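Local structure of PpBBE-like 1 D396N (Physcomitrella patens subsp. patens, 6EO5) at residues Phe163-Asp168 with Ile385-Leu390; Val222-Tyr227 with Leu307-Tyr312; Asn301-Ile306 with Thr316-Leu321. The protein is a flavin-dependent cellobiose oxidase of the berberine bridge enzyme-like family, present here as a point variant. All coordinates share one frame; numbering follows the deposited sequence.

Contact 1 (Phe163-Asp168 with Ile385-Leu390); sequences FGLVTD and IHRNSL
Leu-165 and Asp-168 meet the guanidinium of Arg-387 as the chain turns after a short helix. Gly-164 opens this turn with positive phi. A beta carbon at these backbone angles would jam against the carbonyl O of Phe-163 and crowd Asp-168 CB, so glycine suits the position. Leu-165 follows, its CD1 coming obliquely to within 3.8 Å of Arg-387 NH1 and placing an apolar methyl beside the charged group. Its backbone N donates to Asp-168 OD2 (3.2 Å), which holds the carboxylate in place. Asp-168 then closes the turn. Its OD2 takes Arg-387 NH1 at 3.0 Å with its syn lone pair, in the guanidinium plane and nearly straight (170°), while OD1 takes NH2 of Arg-387 at 2.7 Å, also syn but tilted out of that plane. The result is an end-on bidentate salt bridge, with the two groups 21° from coplanar. Arg-387 reaches it by bending at chi2 (-72°) and running extended from there. Further bonds to Thr-382 OG1, Ile-374 O and Phe-384 O fix the guanidinium. Were Asp-168 replaced by an alanine, the buried guanidinium would probably lose its countercharge and Leu-165 N its acceptor. Segment 163-168 links helix 160-163 to strand 170-176, with Val-166 packed on helix 147-153, whereas segment 385-390 leads into strand 391-398; the bridge thus ties the FAD-binding part to a loop joining two strands of the seven-stranded antiparallel sheet.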
# COMPACT_ATOMS: atom_id res chain seq x y z
N PHE A 163 -2.16 13.76 8.24
CA PHE A 163 -3.55 13.32 8.10
C PHE A 163 -3.79 11.86 8.46
O PHE A 163 -4.95 11.42 8.45
CB PHE A 163 -4.04 13.55 6.66
CG PHE A 163 -3.93 14.98 6.19
CD1 PHE A 163 -4.13 16.05 7.06
CD2 PHE A 163 -3.64 15.25 4.85
CE1 PHE A 163 -4.04 17.35 6.61
CE2 PHE A 163 -3.55 16.56 4.39
CZ PHE A 163 -3.75 17.61 5.27
N GLY A 164 -2.73 11.09 8.76
CA GLY A 164 -2.85 9.68 9.09
C GLY A 164 -2.63 8.79 7.88
O GLY A 164 -2.30 9.23 6.78
N LEU A 165 -2.80 7.48 8.11
CA LEU A 165 -2.80 6.52 7.02
C LEU A 165 -4.16 6.50 6.34
O LEU A 165 -5.17 6.92 6.91
CB LEU A 165 -2.46 5.11 7.53
CG LEU A 165 -1.20 4.91 8.37
CD1 LEU A 165 -1.24 3.57 9.07
CD2 LEU A 165 0.07 5.05 7.53
N VAL A 166 -4.19 6.00 5.10
CA VAL A 166 -5.47 5.80 4.42
C VAL A 166 -6.41 5.00 5.30
O VAL A 166 -7.58 5.36 5.49
CB VAL A 166 -5.26 5.11 3.06
CG1 VAL A 166 -6.57 4.98 2.34
CG2 VAL A 166 -4.29 5.90 2.23
N THR A 167 -5.90 3.91 5.88
CA THR A 167 -6.75 3.05 6.70
C THR A 167 -7.29 3.82 7.90
O THR A 167 -8.43 3.59 8.31
CB THR A 167 -5.97 1.78 7.12
OG1 THR A 167 -6.85 0.66 7.18
CG2 THR A 167 -5.25 1.93 8.47
N ASP A 168 -6.54 4.79 8.41
CA ASP A 168 -7.00 5.61 9.52
C ASP A 168 -8.16 6.51 9.15
O ASP A 168 -8.77 7.11 10.04
CB ASP A 168 -5.85 6.48 10.04
CG ASP A 168 -4.83 5.71 10.86
OD1 ASP A 168 -5.24 4.77 11.57
OD2 ASP A 168 -3.64 6.08 10.81
N ILE A 385 -1.12 -2.25 13.54
CA ILE A 385 -0.47 -2.21 14.85
C ILE A 385 0.79 -1.35 14.88
O ILE A 385 1.25 -0.98 15.97
CB ILE A 385 -0.14 -3.64 15.35
CG1 ILE A 385 0.94 -4.29 14.47
CG2 ILE A 385 -1.40 -4.51 15.41
CD1 ILE A 385 1.53 -5.58 15.06
N HIS A 386 1.36 -1.03 13.72
CA HIS A 386 2.69 -0.42 13.66
C HIS A 386 2.59 1.06 13.97
O HIS A 386 2.66 1.93 13.10
CB HIS A 386 3.31 -0.69 12.29
CG HIS A 386 3.05 -2.08 11.80
ND1 HIS A 386 3.61 -3.20 12.39
CD2 HIS A 386 2.25 -2.54 10.81
CE1 HIS A 386 3.18 -4.28 11.78
NE2 HIS A 386 2.36 -3.91 10.81
N ARG A 387 2.44 1.35 15.26
CA ARG A 387 2.16 2.70 15.73
C ARG A 387 3.29 3.28 16.56
O ARG A 387 3.09 4.29 17.25
CB ARG A 387 0.86 2.72 16.53
CG ARG A 387 -0.31 2.08 15.81
CD ARG A 387 -0.78 2.97 14.70
NE ARG A 387 -2.06 2.53 14.16
CZ ARG A 387 -2.72 3.18 13.21
NH1 ARG A 387 -2.21 4.31 12.72
NH2 ARG A 387 -3.88 2.72 12.75
N ASN A 388 4.49 2.66 16.54
CA ASN A 388 5.57 3.07 17.43
C ASN A 388 6.95 2.97 16.78
O ASN A 388 7.96 2.86 17.50
CB ASN A 388 5.55 2.25 18.72
CG ASN A 388 6.18 2.97 19.88
OD1 ASN A 388 5.94 4.17 20.10
ND2 ASN A 388 7.02 2.27 20.63
N SER A 389 7.03 3.03 15.46
CA SER A 389 8.29 2.95 14.75
C SER A 389 8.77 4.34 14.35
O SER A 389 7.99 5.30 14.28
CB SER A 389 8.15 2.10 13.49
OG SER A 389 7.36 2.84 12.56
N LEU A 390 10.07 4.44 14.06
CA LEU A 390 10.57 5.66 13.44
C LEU A 390 10.34 5.63 11.93
O LEU A 390 9.85 6.61 11.36
CB LEU A 390 12.06 5.83 13.76
CG LEU A 390 12.74 7.12 13.31
CD1 LEU A 390 12.03 8.37 13.85
CD2 LEU A 390 14.22 7.10 13.72

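Contact 2 (Val222-Tyr227 with Leu307-Tyr312)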
# COMPACT_ATOMS: atom_id res chain seq x y z
N VAL A 222 1.60 23.95 -0.98
CA VAL A 222 2.50 23.00 -0.34
C VAL A 222 3.86 23.12 -1.01
O VAL A 222 4.02 23.80 -2.03
CB VAL A 222 1.97 21.55 -0.42
CG1 VAL A 222 0.55 21.48 0.15
CG2 VAL A 222 2.02 21.04 -1.86
N THR A 223 4.85 22.45 -0.43
CA THR A 223 6.23 22.55 -0.88
C THR A 223 6.85 21.17 -1.00
O THR A 223 6.82 20.36 -0.06
CB THR A 223 7.06 23.41 0.08
OG1 THR A 223 6.46 24.70 0.20
CG2 THR A 223 8.49 23.57 -0.43
N HIS A 224 7.42 20.90 -2.17
CA HIS A 224 8.07 19.64 -2.46
C HIS A 224 9.58 19.84 -2.43
O HIS A 224 10.09 20.81 -3.01
CB HIS A 224 7.61 19.12 -3.83
CG HIS A 224 8.38 17.95 -4.33
ND1 HIS A 224 9.36 18.06 -5.29
CD2 HIS A 224 8.34 16.64 -3.99
CE1 HIS A 224 9.89 16.87 -5.52
NE2 HIS A 224 9.28 15.99 -4.74
N PHE A 225 10.29 18.95 -1.75
CA PHE A 225 11.75 19.03 -1.72
C PHE A 225 12.35 17.66 -2.00
O PHE A 225 11.75 16.63 -1.69
CB PHE A 225 12.27 19.57 -0.38
CG PHE A 225 11.84 18.77 0.82
CD1 PHE A 225 10.63 19.04 1.45
CD2 PHE A 225 12.67 17.78 1.35
CE1 PHE A 225 10.25 18.34 2.58
CE2 PHE A 225 12.29 17.06 2.48
CZ PHE A 225 11.08 17.34 3.10
N LYS A 226 13.54 17.67 -2.59
CA LYS A 226 14.28 16.44 -2.82
C LYS A 226 15.76 16.79 -2.90
O LYS A 226 16.16 17.67 -3.67
CB LYS A 226 13.80 15.75 -4.10
CG LYS A 226 14.50 14.43 -4.41
CD LYS A 226 13.65 13.59 -5.35
CE LYS A 226 14.39 12.36 -5.85
NZ LYS A 226 13.50 11.43 -6.59
N TYR A 227 16.56 16.12 -2.07
CA TYR A 227 18.00 16.29 -2.03
C TYR A 227 18.63 14.96 -2.40
O TYR A 227 18.37 13.95 -1.74
CB TYR A 227 18.47 16.77 -0.65
CG TYR A 227 17.68 17.94 -0.13
CD1 TYR A 227 17.80 19.21 -0.71
CD2 TYR A 227 16.78 17.79 0.91
CE1 TYR A 227 17.06 20.28 -0.25
CE2 TYR A 227 16.03 18.86 1.38
CZ TYR A 227 16.18 20.11 0.80
OH TYR A 227 15.45 21.18 1.25
N LEU A 307 1.56 15.09 -9.11
CA LEU A 307 2.26 14.84 -10.36
C LEU A 307 3.76 14.77 -10.15
O LEU A 307 4.44 13.91 -10.71
CB LEU A 307 1.90 15.91 -11.38
CG LEU A 307 0.46 15.78 -11.91
CD1 LEU A 307 -0.09 17.12 -12.36
CD2 LEU A 307 0.44 14.76 -13.03
N VAL A 308 4.30 15.67 -9.33
CA VAL A 308 5.74 15.71 -9.15
C VAL A 308 6.21 14.47 -8.40
O VAL A 308 7.26 13.89 -8.72
CB VAL A 308 6.14 17.02 -8.43
CG1 VAL A 308 7.60 17.00 -8.05
CG2 VAL A 308 5.86 18.20 -9.35
N ASN A 309 5.42 14.01 -7.42
CA ASN A 309 5.75 12.81 -6.67
C ASN A 309 5.71 11.56 -7.52
O ASN A 309 6.06 10.49 -7.03
CB ASN A 309 4.80 12.63 -5.48
CG ASN A 309 5.21 13.46 -4.29
OD1 ASN A 309 6.31 14.00 -4.26
ND2 ASN A 309 4.33 13.55 -3.30
N TRP A 310 5.29 11.66 -8.78
CA TRP A 310 5.42 10.55 -9.71
C TRP A 310 6.24 10.94 -10.95
O TRP A 310 6.06 10.36 -12.02
CB TRP A 310 4.06 10.01 -10.10
CG TRP A 310 4.15 8.60 -10.56
CD1 TRP A 310 3.85 8.12 -11.80
CD2 TRP A 310 4.62 7.49 -9.80
NE1 TRP A 310 4.09 6.77 -11.85
CE2 TRP A 310 4.57 6.35 -10.64
CE3 TRP A 310 5.07 7.33 -8.48
CZ2 TRP A 310 4.94 5.07 -10.21
CZ3 TRP A 310 5.45 6.06 -8.05
CH2 TRP A 310 5.38 4.94 -8.92
N ASN A 311 7.14 11.92 -10.80
CA ASN A 311 8.10 12.33 -11.82
C ASN A 311 7.45 13.02 -13.02
O ASN A 311 8.01 13.00 -14.13
CB ASN A 311 8.95 11.15 -12.28
CG ASN A 311 9.82 10.61 -11.17
OD1 ASN A 311 10.60 11.34 -10.59
ND2 ASN A 311 9.66 9.33 -10.86
N TYR A 312 6.31 13.60 -12.84
CA TYR A 312 5.87 14.44 -13.95
C TYR A 312 6.26 15.88 -13.67
O TYR A 312 6.23 16.32 -12.52
CB TYR A 312 4.35 14.37 -14.13
CG TYR A 312 3.83 13.09 -14.76
CD1 TYR A 312 3.90 12.89 -16.14
CD2 TYR A 312 3.24 12.09 -13.99
CE1 TYR A 312 3.41 11.72 -16.72
CE2 TYR A 312 2.75 10.92 -14.56
CZ TYR A 312 2.84 10.74 -15.92
OH TYR A 312 2.34 9.59 -16.50
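Leu-307 O, gripped by Trp-310 N at 3.1 Å and by Tyr-312 N at 2.9 Å from opposite faces of its carbonyl plane, anchors the helix end that lays Val-308 on His-224. Asn-311 N bonds to Val-308 O as well, which completes a Schellman motif. Asn-311 is its C-prime residue, with positive phi, a left-handed conformation that asparagine adopts more readily than most residues. Facing this end, the His-224 ring stands out from its strand because CG lies anti to the backbone N (chi1 170°). One methyl of Val-308, CG1, sits over a face of the ring, 3.6 Å from its centroid and 21° off the normal: a CH-pi contact, offset toward the ND1-CE1 rim. A beta-branched residue fits well here, since its methyl lies close to the helix backbone and offers a compact apolar surface to a flat ring. The amide of Asn-309 comes alongside the CD2 part of the ring, its plane turned 64° from the imidazole. The ring's polar end is held elsewhere, by a hydrogen bond from NE2 to Glu-268, which restricts its rotation. Strand 222-230 lies between strands 294-300 and 264-271 of the antiparallel sheet. Helix 302-308, which follows strand 294-300, packs on the sheet through Leu-305 and Val-308, while the Asn-309 side chain touches Phe-158 and its backbone O accepts from Asn-141 ND2.

Contact 3 (Asn301-Ile306 with Thr316-Leu321); sequences NWIQLI and TNPNQL
Ile-303 and Pro-318 bring the two backbones to 6.7 Å between their CA atoms, and further along Ile-306 and Leu-321 stand 8.5 Å apart, as a 3-10 turn packs against the first turns of helix 302-308. The helix begins with a capping box. Asn-301, the N-cap, accepts from Gln-304 N through OD1 at 2.9 Å, and in return Asn-301 N donates to Gln-304 OE1 at 3.0 Å in a nearly straight bond (178°). Both residues suit the place, for each carries an amide oxygen able to satisfy a backbone N-H at the start of the helix. Pro-318 likewise suits the first position of the 3-10 segment, where its missing N-H costs no bond of the turn. Ile-303 and Ile-306, three residues apart, present neighbouring branched side chains to Leu-321 in apolar, van der Waals contacts between methyl groups. The leucine runs antiparallel alongside Ile-303, with CD1 3.5 Å from Ile-303 CD1, and lies roughly perpendicular to Ile-306, its two methyls both near Ile-306 CG2. Leu-321 also touches Leu-307 of the same helix, while Trp-130 and Tyr-126 of helix 122-133 pack on Ile-303 and Ile-306, respectively. With CG1 of Ile-303 anti to its N (chi1 -153°) and aimed at Leu-321, the other branch turns to the proline, where Ile-303 CG2 lies 4.1 Å from Pro-318 CG.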
# COMPACT_ATOMS: atom_id res chain seq x y z
N ASN A 301 0.63 23.55 -5.91
CA ASN A 301 -0.66 23.19 -5.35
C ASN A 301 -0.72 21.67 -5.22
O ASN A 301 0.19 20.95 -5.66
CB ASN A 301 -1.81 23.75 -6.18
CG ASN A 301 -1.93 23.12 -7.56
OD1 ASN A 301 -1.78 21.91 -7.74
ND2 ASN A 301 -2.23 23.95 -8.55
N TRP A 302 -1.83 21.17 -4.66
CA TRP A 302 -1.87 19.76 -4.27
C TRP A 302 -1.81 18.83 -5.49
O TRP A 302 -1.05 17.86 -5.50
CB TRP A 302 -3.10 19.47 -3.42
CG TRP A 302 -3.11 18.06 -2.91
CD1 TRP A 302 -3.93 17.03 -3.33
CD2 TRP A 302 -2.23 17.49 -1.94
NE1 TRP A 302 -3.62 15.87 -2.65
CE2 TRP A 302 -2.58 16.13 -1.80
CE3 TRP A 302 -1.17 18.01 -1.17
CZ2 TRP A 302 -1.91 15.27 -0.91
CZ3 TRP A 302 -0.52 17.16 -0.29
CH2 TRP A 302 -0.89 15.80 -0.17
N ILE A 303 -2.60 19.12 -6.53
CA ILE A 303 -2.64 18.20 -7.67
C ILE A 303 -1.33 18.27 -8.46
O ILE A 303 -0.97 17.30 -9.14
CB ILE A 303 -3.87 18.47 -8.56
CG1 ILE A 303 -4.28 17.19 -9.29
CG2 ILE A 303 -3.65 19.64 -9.54
CD1 ILE A 303 -4.91 16.15 -8.36
N GLN A 304 -0.59 19.38 -8.35
CA GLN A 304 0.76 19.43 -8.90
C GLN A 304 1.71 18.57 -8.10
O GLN A 304 2.65 18.00 -8.65
CB GLN A 304 1.28 20.87 -8.93
CG GLN A 304 0.67 21.74 -9.99
CD GLN A 304 1.17 23.16 -9.89
OE1 GLN A 304 1.01 23.81 -8.86
NE2 GLN A 304 1.82 23.63 -10.95
N LEU A 305 1.50 18.52 -6.78
CA LEU A 305 2.37 17.73 -5.92
C LEU A 305 2.24 16.25 -6.24
O LEU A 305 3.24 15.53 -6.33
CB LEU A 305 2.03 18.00 -4.45
CG LEU A 305 2.85 17.03 -3.60
CD1 LEU A 305 4.20 17.65 -3.25
CD2 LEU A 305 2.10 16.53 -2.39
N ILE A 306 1.00 15.78 -6.45
CA ILE A 306 0.76 14.42 -6.90
C ILE A 306 1.53 14.13 -8.18
O ILE A 306 2.09 13.05 -8.35
CB ILE A 306 -0.75 14.20 -7.09
CG1 ILE A 306 -1.49 14.54 -5.80
CG2 ILE A 306 -1.04 12.77 -7.49
CD1 ILE A 306 -1.14 13.64 -4.66
N THR A 316 2.65 19.62 -15.97
CA THR A 316 1.86 18.61 -16.64
C THR A 316 0.36 18.89 -16.46
O THR A 316 -0.08 19.39 -15.43
CB THR A 316 2.22 17.22 -16.11
OG1 THR A 316 3.57 16.91 -16.47
CG2 THR A 316 1.28 16.16 -16.68
N ASN A 317 -0.42 18.59 -17.50
CA ASN A 317 -1.87 18.69 -17.43
C ASN A 317 -2.41 17.78 -16.33
O ASN A 317 -2.13 16.57 -16.36
CB ASN A 317 -2.49 18.31 -18.77
CG ASN A 317 -4.01 18.40 -18.77
OD1 ASN A 317 -4.62 18.99 -17.88
ND2 ASN A 317 -4.63 17.81 -19.78
N PRO A 318 -3.17 18.30 -15.36
CA PRO A 318 -3.66 17.42 -14.29
C PRO A 318 -4.44 16.21 -14.78
O PRO A 318 -4.47 15.19 -14.08
CB PRO A 318 -4.54 18.36 -13.45
CG PRO A 318 -3.95 19.68 -13.64
CD PRO A 318 -3.41 19.72 -15.06
N ASN A 319 -5.06 16.29 -15.97
CA ASN A 319 -5.80 15.14 -16.49
C ASN A 319 -4.91 13.96 -16.80
O ASN A 319 -5.43 12.88 -17.12
CB ASN A 319 -6.57 15.52 -17.75
CG ASN A 319 -7.72 16.46 -17.46
OD1 ASN A 319 -8.57 16.20 -16.59
ND2 ASN A 319 -7.77 17.58 -18.18
N GLN A 320 -3.58 14.13 -16.75
CA GLN A 320 -2.70 12.98 -16.91
C GLN A 320 -2.99 11.93 -15.86
O GLN A 320 -2.89 10.73 -16.14
CB GLN A 320 -1.24 13.44 -16.85
CG GLN A 320 -0.24 12.33 -16.88
CD GLN A 320 -0.19 11.65 -18.23
OE1 GLN A 320 0.44 12.14 -19.16
NE2 GLN A 320 -0.84 10.50 -18.33
N LEU A 321 -3.40 12.35 -14.66
CA LEU A 321 -3.65 11.43 -13.56
C LEU A 321 -4.77 10.44 -13.86
O LEU A 321 -4.93 9.48 -13.10
CB LEU A 321 -3.97 12.22 -12.29
CG LEU A 321 -2.85 13.10 -11.73
CD1 LEU A 321 -3.31 13.83 -10.48
CD2 LEU A 321 -1.62 12.29 -11.42

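Contacts 2 and 3 are neighbours, with centres 11 Å apart, and share helix 302-308: contact 3 uses Ile-303 and Ile-306, contact 2 Val-308 at its end. Their segments alternate along the chain, and they touch, as where Leu-307 CD2 meets Leu-321 CD2 at 3.6 Å. The helix is therefore packed between the loop that follows it and the seven-stranded antiparallel sheet. Contact 1, centred 22 Å from contact 2 and 26 Å from contact 3, touches neither, but its segments enclose both along the chain. Contact 2 uses a strand of that sheet, contact 1 a loop between two others. Leu-165, Asn-309 and Ile-306 place side chains about 7 to 10 Å from the bound FAD, so all three contacts lie near the cofactor.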